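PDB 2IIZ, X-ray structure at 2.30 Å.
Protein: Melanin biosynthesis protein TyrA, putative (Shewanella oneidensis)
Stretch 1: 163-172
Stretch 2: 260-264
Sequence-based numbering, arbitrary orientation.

Stretch 1 163-172: QEVALVGSED
Stretch 2 260-264: STCRT

Stretch 1 opens as the last turn of a helix that begins earlier in the chain. Gln163 to Ala166 keep helical phi/psi (-62/-47, -53/-43, -79/-44, -82/-37), and Leu167 N donates to Gln163 O at 3.0 Å. Leu167 is the first residue to leave that conformation, at -101/136; Val168 follows extended at -63/145, and Gly169 lies at -122/-147. Gly169 to Asp172 form a turn, with Ser170 at -78/2, Glu171 at -58/-35 and Asp172 at -133/79, closed by Asp172 N donating to Gly169 O at 3.2 Å. Stretch 2 opens with the end of a strand, Ser260 to Cys262 (-106/140, -132/132, -164/152); Arg263 bends the chain at -76/-15 before Thr264 extends again at -135/141.

The backbones meet where helix and strand finish. Ala166 CA lies 3.8 Å from Cys262 CA, and Val168 CA lies 4.4 Å from Arg263 CA. The main-chain link is Arg263 N to Val165 O, 3.0 Å with an N-H...O angle of 147°. Ala166 O is equally near Arg263 N, at 3.0 Å, but the angle is too poor for a hydrogen bond; Ala166 O also comes within 2.9 Å of Cys262 C, a close local approach of the two backbones.

Arg263 accounts for much of the contact, with 153 Å² of its surface covered by stretch 1, out of 411 Å² buried, both sides summed. Its CA-to-CB bond points toward stretch 1, and chi angles of 86° (p), -157° (t), -69° (m) and 178° bring the guanidinium near Glu164 O, 2.9 Å from Arg263 NH1 though at an angle too poor for a hydrogen bond, and near Glu171 OE2, 3.2 Å from Arg263 NH2. Arg263 CB sits 3.2 Å from Leu167 O, which also lies over one face of the guanidinium. Gly169 N lies near the guanidinium plane, 4.0 Å from Arg263 NH2.

The salt-bridge partner is Glu171, whose CA-to-CB bond points toward stretch 2. Arg263 NH2 donates to Glu171 OE2 at 136°, a hydrogen bond within the salt bridge. Chi1 of -26° lies between wells, followed by 73° (p) and 78°; this folds the carboxylate back so that Gly169 N donates to Glu171 OE1 at 3.1 Å and 167°. An ideal CB on Gly169 would lie 2.6 Å from Glu171 OE2 and 2.9 Å from Arg263 NH2, clashing with both.

In the strand, the Thr261 CA-to-CB bond lies sideways to stretch 1, chi1 71° (p), and Thr261 OG1 is 3.8 Å from Ala166 CB, although the Ala166 CA-to-CB bond points away overall. The CA-to-CB bond of Cys262 points away from stretch 1, chi1 -167° (t), and Cys262 SG accepts from Thr264 N at 3.6 Å and 165°.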

# COMPACT_ATOMS: atom_id res chain seq x y z
N GLN A 163 8.25 -15.72 -23.69
CA GLN A 163 9.24 -14.95 -24.41
C GLN A 163 8.77 -14.75 -25.86
O GLN A 163 8.81 -13.64 -26.40
CB GLN A 163 10.62 -15.62 -24.30
CG GLN A 163 11.40 -15.29 -22.99
CD GLN A 163 10.78 -15.89 -21.72
OE1 GLN A 163 9.97 -16.82 -21.80
NE2 GLN A 163 11.16 -15.37 -20.54
N GLU A 164 8.32 -15.83 -26.48
CA GLU A 164 7.82 -15.84 -27.86
C GLU A 164 6.73 -14.77 -28.08
O GLU A 164 6.73 -14.06 -29.09
CB GLU A 164 7.26 -17.23 -28.18
CG GLU A 164 6.99 -17.52 -29.65
CD GLU A 164 8.19 -18.06 -30.39
OE1 GLU A 164 9.22 -18.36 -29.74
OE2 GLU A 164 8.10 -18.17 -31.64
N VAL A 165 5.82 -14.66 -27.12
CA VAL A 165 4.69 -13.71 -27.22
C VAL A 165 5.13 -12.29 -26.89
O VAL A 165 4.76 -11.36 -27.59
CB VAL A 165 3.52 -14.11 -26.29
CG1 VAL A 165 2.44 -13.02 -26.24
CG2 VAL A 165 2.92 -15.41 -26.74
N ALA A 166 5.92 -12.14 -25.83
CA ALA A 166 6.20 -10.82 -25.26
C ALA A 166 7.29 -10.02 -25.96
O ALA A 166 7.17 -8.80 -26.06
CB ALA A 166 6.54 -10.95 -23.77
N LEU A 167 8.34 -10.70 -26.42
CA LEU A 167 9.57 -10.04 -26.85
C LEU A 167 9.71 -9.87 -28.36
O LEU A 167 9.45 -10.79 -29.14
CB LEU A 167 10.80 -10.81 -26.33
CG LEU A 167 10.92 -10.98 -24.82
CD1 LEU A 167 12.18 -11.78 -24.46
CD2 LEU A 167 10.94 -9.64 -24.09
N VAL A 168 10.14 -8.67 -28.77
CA VAL A 168 10.48 -8.41 -30.17
C VAL A 168 11.65 -9.32 -30.54
O VAL A 168 12.53 -9.59 -29.69
CB VAL A 168 10.90 -6.95 -30.41
CG2 VAL A 168 9.81 -5.97 -29.96
N GLY A 169 11.65 -9.78 -31.79
CA GLY A 169 12.69 -10.65 -32.33
C GLY A 169 13.35 -10.04 -33.56
O GLY A 169 13.48 -8.81 -33.66
N SER A 170 13.77 -10.87 -34.50
CA SER A 170 14.51 -10.35 -35.65
C SER A 170 13.64 -9.67 -36.72
O SER A 170 14.17 -9.23 -37.73
CB SER A 170 15.42 -11.44 -36.24
OG SER A 170 14.75 -12.67 -36.34
N GLU A 171 12.33 -9.57 -36.52
CA GLU A 171 11.49 -8.66 -37.32
C GLU A 171 12.01 -7.22 -37.18
O GLU A 171 11.94 -6.45 -38.12
CB GLU A 171 10.00 -8.64 -36.89
CG GLU A 171 9.41 -9.88 -36.21
CD GLU A 171 9.88 -10.06 -34.79
OE1 GLU A 171 9.40 -9.38 -33.85
OE2 GLU A 171 10.75 -10.93 -34.60
N ASP A 172 12.51 -6.86 -35.99
CA ASP A 172 13.06 -5.52 -35.74
C ASP A 172 14.42 -5.65 -35.02
O ASP A 172 14.52 -5.48 -33.82
CB ASP A 172 12.07 -4.66 -34.94
CG ASP A 172 12.41 -3.16 -34.96
OD1 ASP A 172 13.26 -2.69 -35.76
OD2 ASP A 172 11.81 -2.44 -34.14
N SER A 260 -0.41 -5.05 -20.38
CA SER A 260 -0.14 -5.96 -21.49
C SER A 260 1.31 -5.84 -21.96
O SER A 260 1.85 -4.74 -22.03
CB SER A 260 -1.06 -5.65 -22.65
OG SER A 260 -0.66 -6.37 -23.83
N THR A 261 1.91 -6.98 -22.30
CA THR A 261 3.28 -7.03 -22.81
C THR A 261 3.27 -7.91 -24.05
O THR A 261 2.71 -9.00 -24.03
CB THR A 261 4.25 -7.63 -21.78
OG1 THR A 261 4.01 -9.04 -21.63
CG2 THR A 261 4.12 -6.94 -20.42
N CYS A 262 3.90 -7.44 -25.12
CA CYS A 262 3.76 -8.10 -26.42
C CYS A 262 4.83 -7.65 -27.41
O CYS A 262 5.33 -6.53 -27.33
CB CYS A 262 2.37 -7.77 -26.97
SG CYS A 262 1.84 -8.77 -28.39
N ARG A 263 5.19 -8.52 -28.34
CA ARG A 263 6.18 -8.16 -29.35
C ARG A 263 5.60 -7.24 -30.42
O ARG A 263 6.35 -6.64 -31.18
CB ARG A 263 6.75 -9.41 -30.01
CG ARG A 263 5.96 -9.93 -31.18
CD ARG A 263 6.24 -11.39 -31.39
NE ARG A 263 7.60 -11.63 -31.87
CZ ARG A 263 8.11 -12.83 -32.10
NH1 ARG A 263 7.38 -13.93 -31.89
NH2 ARG A 263 9.36 -12.94 -32.54
N THR A 264 4.26 -7.15 -30.47
CA THR A 264 3.58 -6.22 -31.38
C THR A 264 2.46 -5.50 -30.63
O THR A 264 1.78 -6.11 -29.80
CB THR A 264 3.03 -6.94 -32.64
OG1 THR A 264 2.23 -6.03 -33.39
CG2 THR A 264 2.17 -8.15 -32.29